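PDB 4RR5: malonyl CoA-acyl carrier protein transacylase from Synechocystis sp. PCC 6803 substr. Kazusa, which transfers the malonyl group of malonyl-CoA to holo-acyl carrier protein, releasing CoA and supplying malonyl-ACP for fatty acid biosynthesis. Local coordinates for residues L22-A27 / A71-D76; T59-Y64 / Q108-R113; Y96-F101 / N209-P214; M124-M129 / A164-I169; V215-D220 / K231-Q236. All blocks are in the same frame, centred on the assembly; numbering follows the deposited sequence.

Contact 1: residues L22-A27 / A71-D76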
# COMPACT_ATOMS: atom_id res chain seq x y z
N LEU A 22 -18.70 -1.35 -11.37
CA LEU A 22 -20.02 -1.66 -10.81
C LEU A 22 -20.96 -2.46 -11.74
O LEU A 22 -21.93 -3.06 -11.30
CB LEU A 22 -20.67 -0.33 -10.42
CG LEU A 22 -21.94 -0.36 -9.57
CD1 LEU A 22 -21.85 -1.39 -8.45
CD2 LEU A 22 -22.17 1.06 -9.02
N SER A 23 -20.67 -2.47 -13.03
CA SER A 23 -21.48 -3.24 -13.94
C SER A 23 -21.12 -4.74 -13.90
O SER A 23 -21.86 -5.57 -14.42
CB SER A 23 -21.33 -2.68 -15.36
OG SER A 23 -19.97 -2.64 -15.75
N THR A 24 -20.00 -5.10 -13.27
CA THR A 24 -19.67 -6.52 -13.07
C THR A 24 -20.41 -7.07 -11.83
O THR A 24 -20.59 -6.37 -10.82
CB THR A 24 -18.12 -6.75 -12.92
OG1 THR A 24 -17.66 -6.24 -11.66
CG2 THR A 24 -17.34 -6.08 -14.05
N ALA A 25 -20.85 -8.32 -11.92
CA ALA A 25 -21.51 -8.98 -10.80
C ALA A 25 -20.58 -9.09 -9.59
O ALA A 25 -21.00 -8.87 -8.45
CB ALA A 25 -22.00 -10.36 -11.22
N ILE A 26 -19.32 -9.41 -9.86
CA ILE A 26 -18.30 -9.54 -8.82
C ILE A 26 -18.15 -8.25 -8.01
O ILE A 26 -18.19 -8.29 -6.78
CB ILE A 26 -16.94 -9.97 -9.44
CG1 ILE A 26 -16.91 -11.50 -9.58
CG2 ILE A 26 -15.76 -9.43 -8.60
CD1 ILE A 26 -15.83 -12.04 -10.50
N ALA A 27 -18.05 -7.12 -8.69
CA ALA A 27 -17.96 -5.82 -8.01
C ALA A 27 -19.23 -5.47 -7.25
O ALA A 27 -19.15 -5.00 -6.12
CB ALA A 27 -17.64 -4.71 -9.01
N ALA A 71 -8.67 -7.76 -8.31
CA ALA A 71 -8.02 -9.06 -8.25
C ALA A 71 -8.97 -10.18 -8.69
O ALA A 71 -8.58 -11.10 -9.42
CB ALA A 71 -7.51 -9.33 -6.86
N ASP A 72 -10.21 -10.13 -8.22
CA ASP A 72 -11.16 -11.16 -8.57
C ASP A 72 -11.60 -11.04 -10.02
O ASP A 72 -11.87 -12.04 -10.68
CB ASP A 72 -12.36 -11.11 -7.65
CG ASP A 72 -12.01 -11.50 -6.24
OD1 ASP A 72 -10.94 -12.10 -6.06
OD2 ASP A 72 -12.80 -11.23 -5.33
N LEU A 73 -11.67 -9.81 -10.53
CA LEU A 73 -12.00 -9.61 -11.94
C LEU A 73 -10.92 -10.20 -12.85
O LEU A 73 -11.24 -10.85 -13.84
CB LEU A 73 -12.21 -8.12 -12.23
CG LEU A 73 -13.52 -7.59 -11.65
CD1 LEU A 73 -13.60 -6.09 -11.85
CD2 LEU A 73 -14.70 -8.30 -12.29
N LEU A 74 -9.66 -9.97 -12.48
CA LEU A 74 -8.52 -10.58 -13.16
C LEU A 74 -8.60 -12.11 -13.14
O LEU A 74 -8.42 -12.76 -14.17
CB LEU A 74 -7.22 -10.11 -12.51
CG LEU A 74 -6.84 -8.71 -12.97
CD1 LEU A 74 -5.81 -8.06 -12.02
CD2 LEU A 74 -6.33 -8.77 -14.42
N ARG A 75 -8.88 -12.67 -11.97
CA ARG A 75 -9.05 -14.11 -11.84
C ARG A 75 -10.14 -14.63 -12.76
O ARG A 75 -9.92 -15.59 -13.51
CB ARG A 75 -9.35 -14.49 -10.39
CG ARG A 75 -8.12 -14.36 -9.50
CD ARG A 75 -8.26 -15.14 -8.20
NE ARG A 75 -7.04 -15.04 -7.41
CZ ARG A 75 -5.92 -15.72 -7.67
NH1 ARG A 75 -5.85 -16.56 -8.69
NH2 ARG A 75 -4.86 -15.55 -6.89
N ASP A 76 -11.30 -13.98 -12.74
CA ASP A 76 -12.41 -14.37 -13.60
C ASP A 76 -12.03 -14.39 -15.09
O ASP A 76 -12.49 -15.26 -15.83
CB ASP A 76 -13.59 -13.43 -13.38
CG ASP A 76 -14.90 -14.05 -13.79
OD1 ASP A 76 -15.32 -15.03 -13.14
OD2 ASP A 76 -15.51 -13.56 -14.77

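Contact 2: residues T59-Y64 / Q108-R113. With ACT (acetate ion), chain B.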
# COMPACT_ATOMS: atom_id res chain seq x y z
N THR A 59 -9.96 6.34 2.61
CA THR A 59 -9.09 5.87 1.54
C THR A 59 -8.71 4.40 1.68
O THR A 59 -8.74 3.65 0.70
CB THR A 59 -7.80 6.67 1.48
OG1 THR A 59 -8.10 8.07 1.58
CG2 THR A 59 -7.06 6.37 0.19
N GLN A 60 -8.35 3.98 2.89
CA GLN A 60 -7.80 2.65 3.02
C GLN A 60 -8.87 1.59 2.71
O GLN A 60 -8.66 0.76 1.83
CB GLN A 60 -7.17 2.44 4.40
CG GLN A 60 -5.95 3.32 4.63
CD GLN A 60 -5.11 2.83 5.79
OE1 GLN A 60 -5.01 1.63 6.05
NE2 GLN A 60 -4.49 3.76 6.51
N PRO A 61 -10.03 1.62 3.40
CA PRO A 61 -10.97 0.57 2.99
C PRO A 61 -11.48 0.72 1.55
O PRO A 61 -11.77 -0.28 0.90
CB PRO A 61 -12.11 0.71 4.01
CG PRO A 61 -11.96 2.06 4.60
CD PRO A 61 -10.52 2.40 4.54
N CYS A 62 -11.56 1.96 1.05
CA CYS A 62 -11.92 2.14 -0.35
C CYS A 62 -10.91 1.48 -1.31
O CYS A 62 -11.30 0.74 -2.22
CB CYS A 62 -12.05 3.63 -0.69
SG CYS A 62 -13.65 4.33 -0.24
N LEU A 63 -9.61 1.72 -1.10
CA LEU A 63 -8.58 1.13 -1.95
C LEU A 63 -8.57 -0.39 -1.82
O LEU A 63 -8.39 -1.10 -2.80
CB LEU A 63 -7.21 1.69 -1.61
CG LEU A 63 -6.89 3.09 -2.12
CD1 LEU A 63 -5.53 3.54 -1.62
CD2 LEU A 63 -6.95 3.12 -3.64
N TYR A 64 -8.76 -0.89 -0.60
CA TYR A 64 -8.75 -2.33 -0.39
C TYR A 64 -9.91 -3.00 -1.11
O TYR A 64 -9.74 -4.03 -1.75
CB TYR A 64 -8.80 -2.66 1.11
CG TYR A 64 -9.06 -4.14 1.40
CD1 TYR A 64 -10.35 -4.64 1.51
CD2 TYR A 64 -8.00 -5.03 1.58
CE1 TYR A 64 -10.59 -5.98 1.78
CE2 TYR A 64 -8.22 -6.37 1.85
CZ TYR A 64 -9.53 -6.84 1.95
OH TYR A 64 -9.77 -8.16 2.23
N GLN A 108 -12.35 -5.86 7.58
CA GLN A 108 -12.44 -5.51 9.00
C GLN A 108 -11.07 -5.07 9.55
O GLN A 108 -10.98 -4.07 10.28
CB GLN A 108 -13.01 -6.67 9.81
CG GLN A 108 -13.42 -6.26 11.25
CD GLN A 108 -14.41 -5.08 11.31
OE1 GLN A 108 -14.23 -4.14 12.08
NE2 GLN A 108 -15.47 -5.15 10.51
N LEU A 109 -10.00 -5.78 9.18
CA LEU A 109 -8.65 -5.37 9.54
C LEU A 109 -8.30 -3.98 9.02
O LEU A 109 -7.80 -3.13 9.76
CB LEU A 109 -7.62 -6.38 9.03
CG LEU A 109 -7.70 -7.73 9.74
CD1 LEU A 109 -6.86 -8.76 9.04
CD2 LEU A 109 -7.25 -7.54 11.18
N VAL A 110 -8.58 -3.75 7.74
CA VAL A 110 -8.27 -2.47 7.13
C VAL A 110 -9.04 -1.35 7.81
O VAL A 110 -8.49 -0.27 8.09
CB VAL A 110 -8.58 -2.51 5.65
CG1 VAL A 110 -8.64 -1.10 5.07
CG2 VAL A 110 -7.53 -3.36 4.93
N LYS A 111 -10.30 -1.62 8.12
CA LYS A 111 -11.16 -0.64 8.77
C LYS A 111 -10.57 -0.22 10.10
O LYS A 111 -10.51 0.97 10.42
CB LYS A 111 -12.55 -1.22 8.96
CG LYS A 111 -13.57 -0.34 9.63
CD LYS A 111 -14.89 -1.12 9.65
CE LYS A 111 -16.05 -0.29 10.17
NZ LYS A 111 -15.90 -0.05 11.62
N GLN A 112 -10.13 -1.20 10.89
CA GLN A 112 -9.56 -0.90 12.19
C GLN A 112 -8.22 -0.21 12.02
O GLN A 112 -7.95 0.80 12.67
CB GLN A 112 -9.40 -2.16 13.03
CG GLN A 112 -8.80 -1.90 14.40
CD GLN A 112 -8.81 -3.14 15.29
OE1 GLN A 112 -9.51 -4.11 15.00
NE2 GLN A 112 -8.03 -3.11 16.38
N ARG A 113 -7.39 -0.74 11.11
CA ARG A 113 -6.07 -0.20 10.86
C ARG A 113 -6.14 1.29 10.55
O ARG A 113 -5.37 2.09 11.10
CB ARG A 113 -5.40 -0.93 9.70
CG ARG A 113 -4.00 -0.46 9.41
CD ARG A 113 -3.65 -0.76 7.97
NE ARG A 113 -2.21 -0.83 7.74
CZ ARG A 113 -1.56 -0.05 6.88
NH1 ARG A 113 -2.22 0.85 6.16
NH2 ARG A 113 -0.25 -0.18 6.72
C ACT B . -0.55 4.42 5.07
O ACT B . -0.87 3.24 4.75
OXT ACT B . -1.48 5.26 5.20
CH3 ACT B . 0.88 4.86 5.29

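Contact 3: residues Y96-F101 / N209-P214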
# COMPACT_ATOMS: atom_id res chain seq x y z
N TYR A 96 -5.05 -10.71 0.69
CA TYR A 96 -6.35 -11.25 0.31
C TYR A 96 -6.22 -11.96 -1.02
O TYR A 96 -6.83 -13.01 -1.23
CB TYR A 96 -7.43 -10.16 0.21
CG TYR A 96 -8.58 -10.61 -0.67
CD1 TYR A 96 -9.54 -11.50 -0.19
CD2 TYR A 96 -8.68 -10.19 -2.00
CE1 TYR A 96 -10.58 -11.95 -1.00
CE2 TYR A 96 -9.71 -10.63 -2.81
CZ TYR A 96 -10.66 -11.50 -2.30
OH TYR A 96 -11.69 -11.94 -3.11
N ALA A 97 -5.45 -11.38 -1.92
CA ALA A 97 -5.27 -11.95 -3.23
C ALA A 97 -4.57 -13.30 -3.14
O ALA A 97 -4.65 -14.09 -4.08
CB ALA A 97 -4.49 -11.00 -4.13
N ALA A 98 -3.89 -13.54 -2.03
CA ALA A 98 -3.06 -14.74 -1.88
C ALA A 98 -3.70 -15.76 -0.97
O ALA A 98 -3.08 -16.78 -0.66
CB ALA A 98 -1.69 -14.37 -1.37
N GLY A 99 -4.92 -15.50 -0.52
CA GLY A 99 -5.70 -16.48 0.20
C GLY A 99 -5.43 -16.54 1.69
O GLY A 99 -5.89 -17.44 2.40
N VAL A 100 -4.69 -15.55 2.18
CA VAL A 100 -4.24 -15.53 3.56
C VAL A 100 -5.41 -15.31 4.51
O VAL A 100 -5.49 -15.90 5.58
CB VAL A 100 -3.16 -14.46 3.75
CG1 VAL A 100 -2.83 -14.28 5.21
CG2 VAL A 100 -1.92 -14.84 2.94
N PHE A 101 -6.32 -14.43 4.09
CA PHE A 101 -7.62 -14.28 4.75
C PHE A 101 -8.64 -13.96 3.68
O PHE A 101 -8.27 -13.54 2.58
CB PHE A 101 -7.61 -13.18 5.82
CG PHE A 101 -6.91 -11.92 5.40
CD1 PHE A 101 -7.41 -11.13 4.39
CD2 PHE A 101 -5.74 -11.53 6.04
CE1 PHE A 101 -6.75 -9.96 4.01
CE2 PHE A 101 -5.07 -10.38 5.66
CZ PHE A 101 -5.59 -9.58 4.64
N ASN A 209 -4.07 -18.07 6.82
CA ASN A 209 -3.74 -19.22 5.97
C ASN A 209 -2.39 -18.99 5.31
O ASN A 209 -1.93 -17.86 5.18
CB ASN A 209 -4.79 -19.46 4.86
CG ASN A 209 -6.21 -19.51 5.39
OD1 ASN A 209 -6.46 -20.03 6.48
ND2 ASN A 209 -7.14 -18.93 4.64
N ASP A 210 -1.76 -20.07 4.88
CA ASP A 210 -0.57 -19.93 4.08
C ASP A 210 -1.00 -19.36 2.73
O ASP A 210 -2.16 -19.49 2.32
CB ASP A 210 0.17 -21.27 3.95
CG ASP A 210 0.66 -21.80 5.31
OD1 ASP A 210 1.06 -20.98 6.17
OD2 ASP A 210 0.65 -23.04 5.52
N ALA A 211 -0.07 -18.71 2.05
CA ALA A 211 -0.38 -18.06 0.79
C ALA A 211 -0.22 -19.02 -0.37
O ALA A 211 0.70 -19.85 -0.41
CB ALA A 211 0.51 -16.83 0.59
N THR A 212 -1.13 -18.88 -1.33
CA THR A 212 -1.16 -19.69 -2.54
C THR A 212 -0.12 -19.22 -3.56
O THR A 212 0.14 -19.92 -4.54
CB THR A 212 -2.55 -19.63 -3.14
OG1 THR A 212 -2.79 -18.30 -3.59
CG2 THR A 212 -3.57 -19.92 -2.08
N VAL A 213 0.45 -18.04 -3.34
CA VAL A 213 1.61 -17.56 -4.10
C VAL A 213 2.56 -16.79 -3.16
O VAL A 213 2.18 -16.42 -2.04
CB VAL A 213 1.22 -16.66 -5.30
CG1 VAL A 213 0.48 -17.46 -6.34
CG2 VAL A 213 0.37 -15.51 -4.85
N PRO A 214 3.80 -16.56 -3.59
CA PRO A 214 4.71 -15.80 -2.72
C PRO A 214 4.25 -14.36 -2.49
O PRO A 214 3.94 -13.66 -3.45
CB PRO A 214 6.04 -15.83 -3.48
CG PRO A 214 5.97 -17.06 -4.30
CD PRO A 214 4.52 -17.20 -4.71

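Contact 4: residues M124-M129 / A164-I169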
# COMPACT_ATOMS: atom_id res chain seq x y z
N MET A 124 3.92 14.15 11.03
CA MET A 124 3.94 14.52 9.62
C MET A 124 4.89 13.66 8.75
O MET A 124 5.90 13.14 9.24
CB MET A 124 4.33 16.00 9.53
CG MET A 124 4.47 16.57 8.16
SD MET A 124 5.55 18.00 8.22
CE MET A 124 6.14 18.02 6.52
N MET A 125 4.57 13.52 7.47
CA MET A 125 5.46 12.86 6.52
C MET A 125 5.68 13.71 5.27
O MET A 125 4.79 14.43 4.83
CB MET A 125 4.89 11.50 6.11
CG MET A 125 4.31 10.68 7.25
SD MET A 125 3.45 9.23 6.60
CE MET A 125 4.84 8.19 6.15
N ALA A 126 6.88 13.61 4.69
CA ALA A 126 7.21 14.29 3.44
C ALA A 126 7.91 13.36 2.47
O ALA A 126 8.65 12.46 2.88
CB ALA A 126 8.07 15.52 3.69
N ALA A 127 7.70 13.58 1.17
CA ALA A 127 8.39 12.79 0.16
C ALA A 127 9.53 13.60 -0.44
O ALA A 127 9.47 14.83 -0.51
CB ALA A 127 7.43 12.33 -0.92
N LEU A 128 10.58 12.91 -0.88
CA LEU A 128 11.75 13.57 -1.41
C LEU A 128 12.07 12.96 -2.75
O LEU A 128 12.26 11.75 -2.86
CB LEU A 128 12.94 13.44 -0.46
CG LEU A 128 12.80 14.13 0.90
CD1 LEU A 128 13.81 13.61 1.89
CD2 LEU A 128 12.98 15.61 0.71
N MET A 129 12.11 13.78 -3.79
CA MET A 129 12.40 13.26 -5.10
C MET A 129 13.71 13.85 -5.56
O MET A 129 13.90 15.06 -5.50
CB MET A 129 11.26 13.56 -6.10
CG MET A 129 11.70 13.36 -7.56
SD MET A 129 10.42 13.27 -8.84
CE MET A 129 11.42 12.73 -10.24
N ALA A 164 8.22 19.63 13.19
CA ALA A 164 9.46 20.39 13.26
C ALA A 164 10.62 19.66 12.57
O ALA A 164 11.30 20.23 11.72
CB ALA A 164 9.80 20.68 14.71
N GLY A 165 10.83 18.39 12.93
CA GLY A 165 11.92 17.59 12.39
C GLY A 165 11.89 17.35 10.88
O GLY A 165 12.94 17.35 10.22
N VAL A 166 10.70 17.11 10.34
CA VAL A 166 10.57 16.80 8.92
C VAL A 166 10.77 18.06 8.09
O VAL A 166 11.41 18.03 7.04
CB VAL A 166 9.21 16.17 8.58
CG1 VAL A 166 9.10 15.92 7.09
CG2 VAL A 166 9.03 14.86 9.34
N GLU A 167 10.23 19.18 8.58
CA GLU A 167 10.48 20.48 7.96
C GLU A 167 11.98 20.83 7.92
O GLU A 167 12.45 21.50 6.99
CB GLU A 167 9.70 21.57 8.71
CG GLU A 167 8.19 21.45 8.58
CD GLU A 167 7.68 21.94 7.23
OE1 GLU A 167 6.45 21.92 7.01
OE2 GLU A 167 8.51 22.34 6.37
N ALA A 168 12.74 20.37 8.92
CA ALA A 168 14.16 20.64 9.02
C ALA A 168 14.94 20.02 7.88
O ALA A 168 15.54 20.72 7.06
CB ALA A 168 14.70 20.14 10.36
N ILE A 169 14.93 18.69 7.84
CA ILE A 169 15.58 17.92 6.78
C ILE A 169 15.18 18.43 5.40
O ILE A 169 16.01 18.48 4.49
CB ILE A 169 15.24 16.41 6.92
CG1 ILE A 169 15.98 15.83 8.14
CG2 ILE A 169 15.61 15.63 5.66
CD1 ILE A 169 15.94 14.33 8.20

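Contact 5: residues V215-D220 / K231-Q236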
# COMPACT_ATOMS: atom_id res chain seq x y z
N VAL A 215 4.22 -13.96 -1.22
CA VAL A 215 4.00 -12.57 -0.83
C VAL A 215 5.32 -11.92 -0.46
O VAL A 215 6.07 -12.48 0.35
CB VAL A 215 3.04 -12.48 0.38
CG1 VAL A 215 2.60 -11.03 0.63
CG2 VAL A 215 1.85 -13.42 0.18
N LEU A 216 5.62 -10.76 -1.03
CA LEU A 216 6.79 -9.98 -0.59
C LEU A 216 6.35 -8.83 0.31
O LEU A 216 5.84 -7.82 -0.16
CB LEU A 216 7.60 -9.45 -1.78
CG LEU A 216 8.38 -10.47 -2.62
CD1 LEU A 216 7.47 -11.44 -3.39
CD2 LEU A 216 9.32 -9.76 -3.57
N SER A 217 6.58 -8.97 1.62
CA SER A 217 6.07 -8.00 2.57
C SER A 217 6.93 -6.74 2.77
O SER A 217 8.16 -6.76 2.63
CB SER A 217 5.86 -8.69 3.90
OG SER A 217 5.11 -9.87 3.68
N ASN A 218 6.26 -5.63 3.12
CA ASN A 218 6.89 -4.32 3.24
C ASN A 218 8.13 -4.27 4.12
O ASN A 218 9.13 -3.64 3.76
CB ASN A 218 5.87 -3.29 3.77
CG ASN A 218 4.85 -2.84 2.73
OD1 ASN A 218 3.95 -2.05 3.04
ND2 ASN A 218 4.96 -3.36 1.50
N VAL A 219 8.07 -4.87 5.31
CA VAL A 219 9.22 -4.80 6.21
C VAL A 219 10.32 -5.79 5.86
O VAL A 219 11.45 -5.66 6.33
CB VAL A 219 8.82 -5.03 7.69
CG1 VAL A 219 7.95 -3.88 8.19
CG2 VAL A 219 8.13 -6.39 7.88
N ASP A 220 10.01 -6.79 5.03
CA ASP A 220 11.00 -7.80 4.66
C ASP A 220 10.60 -8.50 3.37
O ASP A 220 9.98 -9.57 3.39
CB ASP A 220 11.18 -8.81 5.81
CG ASP A 220 12.06 -10.01 5.43
OD1 ASP A 220 12.89 -9.90 4.49
OD2 ASP A 220 11.92 -11.06 6.08
N LYS A 231 1.94 -12.80 8.94
CA LYS A 231 1.32 -12.06 10.04
C LYS A 231 2.36 -11.29 10.84
O LYS A 231 2.17 -10.10 11.18
CB LYS A 231 0.55 -12.99 10.97
CG LYS A 231 -0.35 -12.23 11.93
CD LYS A 231 -0.84 -13.07 13.10
CE LYS A 231 -1.58 -14.31 12.65
NZ LYS A 231 -2.51 -14.78 13.72
N GLU A 232 3.47 -11.96 11.15
CA GLU A 232 4.57 -11.33 11.88
C GLU A 232 5.06 -10.11 11.12
O GLU A 232 5.16 -9.03 11.68
CB GLU A 232 5.71 -12.33 12.10
CG GLU A 232 6.79 -11.86 13.08
CD GLU A 232 8.14 -12.56 12.87
OE1 GLU A 232 8.17 -13.71 12.36
OE2 GLU A 232 9.17 -11.95 13.21
N LYS A 233 5.36 -10.27 9.84
CA LYS A 233 5.78 -9.14 9.02
C LYS A 233 4.71 -8.03 8.95
O LYS A 233 5.03 -6.84 8.91
CB LYS A 233 6.12 -9.61 7.61
CG LYS A 233 7.18 -10.69 7.52
CD LYS A 233 7.52 -10.92 6.06
CE LYS A 233 8.58 -11.96 5.84
NZ LYS A 233 9.18 -11.71 4.51
N LEU A 234 3.44 -8.42 8.93
CA LEU A 234 2.36 -7.44 8.82
C LEU A 234 2.22 -6.66 10.14
O LEU A 234 2.10 -5.43 10.15
CB LEU A 234 1.05 -8.12 8.45
CG LEU A 234 -0.15 -7.20 8.28
CD1 LEU A 234 0.04 -6.32 7.04
CD2 LEU A 234 -1.46 -7.99 8.20
N ILE A 235 2.26 -7.39 11.25
CA ILE A 235 2.25 -6.78 12.58
C ILE A 235 3.36 -5.76 12.75
O ILE A 235 3.19 -4.74 13.40
CB ILE A 235 2.36 -7.87 13.68
CG1 ILE A 235 1.01 -8.57 13.85
CG2 ILE A 235 2.85 -7.27 15.01
CD1 ILE A 235 1.04 -9.72 14.81
N GLN A 236 4.51 -6.04 12.13
CA GLN A 236 5.64 -5.12 12.17
C GLN A 236 5.51 -3.92 11.21
O GLN A 236 6.27 -2.96 11.30
CB GLN A 236 6.92 -5.90 11.87
CG GLN A 236 7.33 -6.80 13.02
CD GLN A 236 8.38 -7.82 12.62
OE1 GLN A 236 8.87 -7.81 11.49
NE2 GLN A 236 8.73 -8.71 13.54
O HOH W 1 6.94 -11.85 2.73
O HOH W 2 5.44 -6.00 6.12

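Contact 1: residues L22-A27 / A71-D76
Thr24 and Leu73 meet tip to tip where the N-terminal start of helix 25-38 comes up against the C-terminal turns of helix 56-76, at the surface of the acyltransferase fold. Thr24 is the N-cap of helix 25-38. Its OG1 sits in the crowded position between the backbone N and the carbonyl carbon (chi1 71°), and from there it accepts a capping bond from Ala27 N at 3.1 Å. The same hydroxyl is also hydrogen-bonded to Leu21 O, so its polar needs are met on its own side of the contact. What it offers across the contact is only van der Waals touch: Leu73 CD2 lies 3.7 Å from Thr24 OG1 and about as close to Thr24 CB and CG2.

Ile26 is the residue to follow outward. Its CB packs on Leu73 CD2 at 4.0 Å, the two side chains sliding past each other in opposite directions. The CG2 branch, anti to the backbone N, drops onto Asp72 CB at 3.9 Å and also brushes Leu73 CD2. On the other branch, CD1 touches Asp72 O and continues to exposed Asp76.

Asp72 contributes its methylene to this apolar patch, while its carboxylate is engaged elsewhere: OD2 takes a hydrogen bond from Tyr96 OH and forms a salt bridge with Lys30 NZ. No hydrogen bond spans the two segments. Leu73 is covered further by Leu21 and by Leu290 of helix 287-291. At the outer end, Ile26 CD1 rests 3.9 Å from Asp76 CB.

Contact 2: residues T59-Y64 / Q108-R113
Segments 59-64 of helix 56-76 and 108-113 of helix 103-119 run nearly antiparallel, their local axes 8.7 Å apart at closest approach and 158° between their directions, with Pro61 and Val110 in register. Val110 fills the space between them with both methyls. CG1, anti to the backbone N (chi1 164°), presses on the backbone of the other helix, 3.5 Å from Pro61 N, where the proline lacks an N-H and the helix kinks. CG2 meets the Tyr64 ring obliquely, 3.8 Å from CD2; the phenol's OH is hydrogen-bonded to Phe103 O.

One turn along, the contact becomes polar and enters the active site of the FabD acyltransferase fold. Gln60 and Arg113 cross at about a right angle, and Arg113 NH1 donates to Gln60 OE1 at 2.9 Å. The oxygen lies in the guanidinium plane, whereas the donor stands well above the amide's carbonyl plane. NH1 also donates to the acetate O at 3.1 Å, and NH2 bonds to Gln237 OE1 and to OG of Ser88, the nucleophile inferred by similarity. Acetate, itself held by Ser88 OG, is consistent with this arginine receiving the malonyl carboxylate, as in related malonyl transferases. An alanine in place of Arg113 would probably leave the acetate carboxylate without its cationic partner and Gln60 OE1 without this donor. Gln60 NE2 is hydrogen-bonded to Thr56 OG1, which helps fix the rotation of the amide.

Contact 3: residues Y96-F101 / N209-P214
Ala98 and Ala211 meet methyl to methyl, CB to CB at 3.8 Å, in the buried part of this contact between the end of helix 90-97 with its following loop and the loop 209-214. Val100 CG2 also touches Ala211 CB, at 3.9 Å, while Val213 CG2 reaches Ala98 CB more loosely. Beside this small apolar cluster, Ala98 O accepts from Thr212 N at 2.9 Å and also takes a weak bond from Thr212 OG1.

Gly99 lies at the partly exposed border. It ends helix 90-97 in a Schellman motif, with positive phi (85°); a CB there would come tight against Thr212 CG2. Its carbonyl is bonded across the contact: Asn209 ND2 donates to Gly99 O at 3.0 Å, the acceptor lying close to the amide plane. Asn209 N adds a bond to Val100 O at 2.9 Å. On the solvent side, Asp210 turns away and its OD1 accepts from Gly227 N.

Both loops are tied to their surroundings. Val84 of strand 83-86 covers Ala98 and Val213, Phe101 stacks edge-to-face with Phe208, and Pro214 leads straight into strand 215-217.

Contact 4: residues M124-M129 / A164-I169
Val166 of helix 163-171 packs against Met124 and Ala126 on one face of strand 124-129, in the antiparallel part of the sheet of the smaller, ferredoxin-like subdomain of the FabD fold. The helix segment runs almost parallel to the strand, at 17° between their directions and 8.2 Å between axes, as expected for a helix lying over a sheet.

Val166 carries much of the buried surface, and its two methyls divide the work. CG1 is anti to the backbone N (chi1 178°) and touches Ala126 CB at 3.6 Å as well as the methyl of Met124. CG2 lies beside the backbone N and rests against the strand's main chain, 3.6 Å from Met124 O. Val166 also meets Val146 of strand 146-153.

Met124 is the second large contributor. With CG anti to the backbone N and the chain extended beyond it, the thioether crosses Val166 obliquely, SD facing Val166 CB and CE standing 3.7 Å from Val166 CG1. Ala126, two residues on, has only a methyl to offer, which lets CG1 come close to the strand. Met125, between them, points to the opposite face, toward Val183 and Phe187 and the vicinity of His188.

Glu167 borders the contact at the exposed edge. Its chain is bent at chi2 (-77°), turning CD aside; it crosses Met124 at about a right angle, with OE1 3.9 Å from Met124 CE.

Contact 5: residues V215-D220 / K231-Q236
Asp220 and Lys233 supply the charged part of this contact, between the turn that follows strand 215-217 and helix 227-235. Lys233 NZ forms a salt bridge with Asp220 OD2 at 3.2 Å, its hydrogen bond weak; the same oxygen also pairs with Arg229. Lys233 NZ approaches Asp220 O too, but the 2.5 Å separation is unusually short and doubtful. A water bonded to Lys233 NZ at 2.9 Å joins it to Val215 O and Ser217 OG.

The van der Waals part follows the extended lysine chain: Lys233 CD lies 3.5 Å from Ser217 CB, and Lys233 CB touches Val219 CG2 at 3.8 Å. Val219 CG2 lies 3.3 Å from Lys233 O, with CG1 toward Gln236 O. A second water bridges Val219 N and Lys233 O.

Within the 217-220 type I turn, Asn218 points elsewhere, its OD1 accepting from Ser88 N and its ND2 donating to Gly86 O at the putative nucleophile elbow. A leucine in place of Lys233 would probably leave Asp220 OD2 without this cation and the water shared with Val215 O and Ser217 OG without one partner. The carboxylate and carbonyl oxygens would favour the protonated lysine, though Asp220 shares its charge with Arg229.

How the contacts relate
From the N terminus, contact 1 and contact 2 open in turn, and they cross: helix 56-76 supplies the later segment of contact 1 and the earlier one of contact 2, which then closes on helix 103-119. Contact 3 opens before that closure, so it crosses contact 2, and it shuts a loop of over a hundred residues at 209-214. Nested inside that loop is contact 4, in the smaller subdomain, about 35 Å from contact 3 between centres. Contact 5 follows directly, closing a short loop at 231-236. Touches join contacts 1, 2, 3 and 5: Arg75 bonds to Ala97 O, Tyr64 packs on Tyr96, and Ala98 packs on Val215.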